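Side-chain contacts in beta-hexosaminidase Amuc_2018 (Akkermansia muciniphila, PDB 6JEB), which hydrolyses terminal non-reducing N-acetylglucosamine and N-acetylgalactosamine units from beta-N-acetylhexosaminides, including N-glycans and chitobiose, as a member of glycoside hydrolase family 20: residues Leu62-Gln67 and Ile84-Arg89; Ala414-Cys419 and Arg439-His444. All coordinates share one frame; numbering follows the deposited sequence.

Interaction 1. Residues Leu62-Gln67 and Ile84-Arg89; sequences LATLRQ and ITDKPR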
# COMPACT_ATOMS: atom_id res chain seq x y z
N LEU A 62 0.79 -22.45 -0.15
CA LEU A 62 1.53 -22.64 1.10
C LEU A 62 1.03 -21.69 2.19
O LEU A 62 1.06 -22.05 3.37
CB LEU A 62 3.03 -22.49 0.85
CG LEU A 62 3.66 -23.58 -0.03
CD1 LEU A 62 5.10 -23.22 -0.42
CD2 LEU A 62 3.61 -24.93 0.68
N ALA A 63 0.58 -20.48 1.82
CA ALA A 63 0.01 -19.58 2.81
C ALA A 63 -1.30 -20.14 3.38
O ALA A 63 -1.55 -20.03 4.59
CB ALA A 63 -0.22 -18.20 2.19
N THR A 64 -2.13 -20.73 2.53
CA THR A 64 -3.32 -21.40 3.04
C THR A 64 -2.95 -22.57 3.93
O THR A 64 -3.55 -22.76 5.00
CB THR A 64 -4.18 -21.85 1.86
OG1 THR A 64 -4.67 -20.68 1.20
CG2 THR A 64 -5.36 -22.71 2.33
N LEU A 65 -1.97 -23.37 3.52
CA LEU A 65 -1.52 -24.49 4.35
C LEU A 65 -1.04 -24.00 5.71
O LEU A 65 -1.29 -24.66 6.73
CB LEU A 65 -0.41 -25.25 3.62
CG LEU A 65 0.09 -26.56 4.24
CD1 LEU A 65 -1.07 -27.52 4.41
CD2 LEU A 65 1.19 -27.16 3.36
N ARG A 66 -0.37 -22.85 5.75
CA ARG A 66 0.09 -22.28 7.01
C ARG A 66 -1.10 -21.97 7.92
O ARG A 66 -1.07 -22.27 9.12
CB ARG A 66 0.90 -21.02 6.70
CG ARG A 66 1.52 -20.30 7.87
CD ARG A 66 2.59 -19.30 7.38
NE ARG A 66 2.07 -18.39 6.37
CZ ARG A 66 2.81 -17.76 5.45
NH1 ARG A 66 4.13 -17.93 5.41
NH2 ARG A 66 2.23 -16.95 4.59
N GLN A 67 -2.16 -21.36 7.36
CA GLN A 67 -3.33 -21.05 8.17
C GLN A 67 -4.02 -22.33 8.64
O GLN A 67 -4.50 -22.39 9.78
CB GLN A 67 -4.30 -20.15 7.40
CG GLN A 67 -3.74 -18.76 7.15
CD GLN A 67 -4.81 -17.74 6.83
OE1 GLN A 67 -5.99 -18.07 6.74
NE2 GLN A 67 -4.41 -16.48 6.68
N ILE A 84 -9.62 -27.40 -1.71
CA ILE A 84 -9.63 -25.95 -1.84
C ILE A 84 -9.06 -25.63 -3.22
O ILE A 84 -7.94 -26.02 -3.54
CB ILE A 84 -8.77 -25.29 -0.75
CG1 ILE A 84 -9.31 -25.63 0.65
CG2 ILE A 84 -8.68 -23.79 -0.98
CD1 ILE A 84 -8.26 -25.45 1.75
N THR A 85 -9.84 -24.93 -4.05
CA THR A 85 -9.37 -24.49 -5.36
C THR A 85 -9.47 -22.98 -5.37
O THR A 85 -10.56 -22.43 -5.15
CB THR A 85 -10.23 -25.09 -6.47
OG1 THR A 85 -10.34 -26.51 -6.27
CG2 THR A 85 -9.60 -24.82 -7.84
N ASP A 86 -8.35 -22.30 -5.60
CA ASP A 86 -8.28 -20.90 -5.20
C ASP A 86 -7.44 -20.09 -6.18
O ASP A 86 -6.41 -20.56 -6.67
CB ASP A 86 -7.66 -20.84 -3.81
CG ASP A 86 -8.05 -19.60 -3.02
OD1 ASP A 86 -8.93 -18.83 -3.48
OD2 ASP A 86 -7.46 -19.42 -1.94
N LYS A 87 -7.89 -18.86 -6.44
CA LYS A 87 -7.24 -17.93 -7.35
C LYS A 87 -7.78 -16.56 -6.99
O LYS A 87 -8.98 -16.45 -6.69
CB LYS A 87 -7.60 -18.28 -8.80
CG LYS A 87 -6.90 -17.45 -9.88
CD LYS A 87 -7.42 -17.79 -11.28
CE LYS A 87 -6.70 -16.97 -12.34
NZ LYS A 87 -6.66 -15.51 -11.99
N PRO A 88 -6.97 -15.51 -7.01
CA PRO A 88 -7.45 -14.20 -6.56
C PRO A 88 -8.35 -13.49 -7.57
O PRO A 88 -8.14 -13.54 -8.78
CB PRO A 88 -6.16 -13.39 -6.38
CG PRO A 88 -5.18 -14.03 -7.31
CD PRO A 88 -5.51 -15.51 -7.24
N ARG A 89 -9.32 -12.77 -7.01
CA ARG A 89 -10.19 -11.92 -7.82
C ARG A 89 -9.40 -10.82 -8.52
O ARG A 89 -9.62 -10.55 -9.71
CB ARG A 89 -11.29 -11.32 -6.94
CG ARG A 89 -12.24 -10.41 -7.70
CD ARG A 89 -13.28 -9.77 -6.81
NE ARG A 89 -14.20 -8.93 -7.58
CZ ARG A 89 -15.04 -8.04 -7.06
NH1 ARG A 89 -15.09 -7.85 -5.74
NH2 ARG A 89 -15.83 -7.34 -7.86
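Thr64 meets Ile84 methyl to methyl: its CG2 lies 4.0 Å from CD1 of Ile84, the two side chains reaching for each other tip to tip from helix 55-73 and strand 79-86. The backbones stay well apart, with 9.2 Å between the CA atoms of Thr64 and Ile84, so the contact is made by side-chain ends alone. In Ile84 the CG1 branch stands anti to the carbonyl carbon (chi1 -61°), and its outer methyl, CD1, is the atom that arrives at the helix. Isoleucine suits a strand, where its beta-branch is easily accommodated, and here it has the length to bridge the gap to a short helix residue.

Threonine turns two different branches to this interface. CG2, anti to the backbone N, supplies the apolar touch, while OG1, beside that N (chi1 -66°), lies on the side of Asp86. There OG1 comes within 4.4 Å of Asp86 OD2, too far for a direct bond. The link between them runs through Tyr39 of strand 39-44, whose OH is hydrogen-bonded to Thr64 OG1 and weakly to Asp86 OD2. Lys120 NZ also bonds to Thr64 OG1, and Asp86 OD1 is held by Trp426 NE1 and the backbone N of Ser11, so both buried polar groups have partners.

The contact packs a helix against a sheet within the non-catalytic domain of this family 20 enzyme, away from the annotated sites. With only 81 Å² buried between the segments, it is a small piece of a larger interface that Leu41 joins by touching Thr64. Its chemistry is divided, with methyl packing at Ile84 and a tyrosine-bridged polar network at Asp86, where the N-H groups of Trp426 and Ser11 on OD1 would probably help to stabilise the buried carboxylate.

Interaction 2. Residues Ala414-Cys419 and Arg439-His444; sequences AYPRAC and RKLADH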
# COMPACT_ATOMS: atom_id res chain seq x y z
N ALA A 414 -3.48 -1.01 11.53
CA ALA A 414 -3.52 -1.77 10.29
C ALA A 414 -4.40 -3.01 10.41
O ALA A 414 -5.13 -3.35 9.48
CB ALA A 414 -2.11 -2.16 9.84
N TYR A 415 -4.33 -3.72 11.56
CA TYR A 415 -5.05 -4.97 11.80
C TYR A 415 -6.13 -4.78 12.85
O TYR A 415 -5.95 -4.00 13.80
CB TYR A 415 -4.09 -6.08 12.24
CG TYR A 415 -3.21 -6.52 11.09
CD1 TYR A 415 -3.63 -7.51 10.21
CD2 TYR A 415 -2.00 -5.88 10.83
CE1 TYR A 415 -2.87 -7.87 9.12
CE2 TYR A 415 -1.22 -6.24 9.75
CZ TYR A 415 -1.66 -7.23 8.89
OH TYR A 415 -0.91 -7.60 7.81
N PRO A 416 -7.27 -5.48 12.74
CA PRO A 416 -7.60 -6.50 11.73
C PRO A 416 -8.19 -5.97 10.42
O PRO A 416 -8.57 -6.79 9.59
CB PRO A 416 -8.66 -7.34 12.44
CG PRO A 416 -9.37 -6.35 13.29
CD PRO A 416 -8.27 -5.45 13.82
N ARG A 417 -8.29 -4.65 10.21
CA ARG A 417 -8.89 -4.18 8.96
C ARG A 417 -8.13 -4.67 7.73
O ARG A 417 -8.76 -4.94 6.70
CB ARG A 417 -9.09 -2.67 8.97
CG ARG A 417 -10.25 -2.25 9.87
CD ARG A 417 -10.35 -0.74 10.03
NE ARG A 417 -9.13 -0.20 10.62
CZ ARG A 417 -8.93 1.10 10.85
NH1 ARG A 417 -9.88 1.99 10.57
NH2 ARG A 417 -7.78 1.50 11.38
N ALA A 418 -6.81 -4.83 7.82
CA ALA A 418 -6.06 -5.37 6.69
C ALA A 418 -6.54 -6.76 6.30
O ALA A 418 -6.45 -7.14 5.13
CB ALA A 418 -4.56 -5.38 6.97
N CYS A 419 -7.05 -7.54 7.27
CA CYS A 419 -7.62 -8.85 6.95
C CYS A 419 -8.85 -8.71 6.06
O CYS A 419 -9.06 -9.51 5.14
CB CYS A 419 -8.02 -9.58 8.24
SG CYS A 419 -6.70 -9.72 9.47
N ARG A 439 -16.64 -14.76 11.84
CA ARG A 439 -16.36 -16.05 12.46
C ARG A 439 -14.88 -16.40 12.35
O ARG A 439 -14.22 -16.75 13.34
CB ARG A 439 -17.20 -17.14 11.80
CG ARG A 439 -16.81 -18.56 12.22
CD ARG A 439 -17.50 -19.63 11.38
NE ARG A 439 -17.06 -19.65 9.98
CZ ARG A 439 -15.95 -20.26 9.56
NH1 ARG A 439 -15.16 -20.88 10.42
NH2 ARG A 439 -15.63 -20.23 8.27
N LYS A 440 -14.33 -16.30 11.14
CA LYS A 440 -12.93 -16.67 10.92
C LYS A 440 -11.99 -15.74 11.67
O LYS A 440 -10.97 -16.18 12.22
CB LYS A 440 -12.61 -16.63 9.43
CG LYS A 440 -13.48 -17.55 8.60
CD LYS A 440 -13.04 -17.56 7.15
CE LYS A 440 -13.28 -16.20 6.49
NZ LYS A 440 -12.74 -16.15 5.09
N LEU A 441 -12.29 -14.44 11.68
CA LEU A 441 -11.39 -13.49 12.33
C LEU A 441 -11.28 -13.77 13.82
O LEU A 441 -10.21 -13.59 14.42
CB LEU A 441 -11.86 -12.07 12.08
CG LEU A 441 -10.87 -11.06 12.64
CD1 LEU A 441 -9.61 -10.97 11.78
CD2 LEU A 441 -11.53 -9.73 12.80
N ALA A 442 -12.37 -14.21 14.45
CA ALA A 442 -12.30 -14.61 15.85
C ALA A 442 -11.28 -15.73 16.05
O ALA A 442 -10.49 -15.70 17.00
CB ALA A 442 -13.68 -15.03 16.34
N ASP A 443 -11.27 -16.72 15.15
CA ASP A 443 -10.27 -17.78 15.23
C ASP A 443 -8.87 -17.25 14.98
O ASP A 443 -7.89 -17.75 15.56
CB ASP A 443 -10.57 -18.89 14.22
CG ASP A 443 -11.86 -19.63 14.51
OD1 ASP A 443 -12.34 -19.61 15.67
OD2 ASP A 443 -12.40 -20.25 13.56
N HIS A 444 -8.74 -16.23 14.13
CA HIS A 444 -7.43 -15.68 13.80
C HIS A 444 -6.76 -14.98 14.98
O HIS A 444 -5.53 -14.79 14.95
CB HIS A 444 -7.52 -14.77 12.59
CG HIS A 444 -7.43 -15.51 11.30
ND1 HIS A 444 -6.44 -15.26 10.36
CD2 HIS A 444 -8.16 -16.54 10.81
CE1 HIS A 444 -6.59 -16.09 9.34
NE2 HIS A 444 -7.62 -16.89 9.59
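Helix-to-helix packing late in the chain, where helix 417-426 of the catalytic domain meets helix 434-452, is made here through one leucine. Leu441 carries its CG anti to the backbone N (chi1 -175°), which takes the branch point toward the other segment. The fork sits over Pro416 CB, with CD1 and CD2 of Leu441 each 3.8 Å from that atom, and CD1 also lies 3.9 Å from Cys419 SG. The proline and leucine side chains cross at about a right angle.

Pro416, preceded by a cis peptide bond, sits in the turn between helices 407-414 and 417-426, where a residue with no N-H is well tolerated. Cys419 suits a buried place as a compact, weakly polar group. Leu372 of helix 372-376 touches both Pro416 and Leu441, extending the apolar cluster. Cutting Leu441 back to alanine removes both methyls and would probably leave a gap between helix 434-452 and Pro416 and Cys419. With purely apolar contacts and 117 Å² buried, this is ordinary apolar helix packing, in which helix 434-452 lies against helix 417-426, a helix that follows the last strand of the family 20 (beta/alpha)8 barrel.

In the fold
Both contacts are buried, although Leu441 in interaction 2 keeps part of its surface exposed. Interaction 1 joins a helix to a strand of the N-terminal domain, whereas interaction 2 joins helix 417-426 of the catalytic domain to helix 434-452, so they share no element. Their centres lie 16 Å apart, yet they touch where Gln67 OE1 approaches His444 CE1 at 3.3 Å, and helix 55-73 thereby packs on helix 434-452. The chemistry differs: interaction 1 mixes methyl packing with hydroxyl and carboxylate groups tied to outside partners, while interaction 2 is wholly apolar. Of the two, only interaction 2 comes near a substrate-binding residue, Leu353, at about 9 Å between the side chains of Pro416 and Leu353.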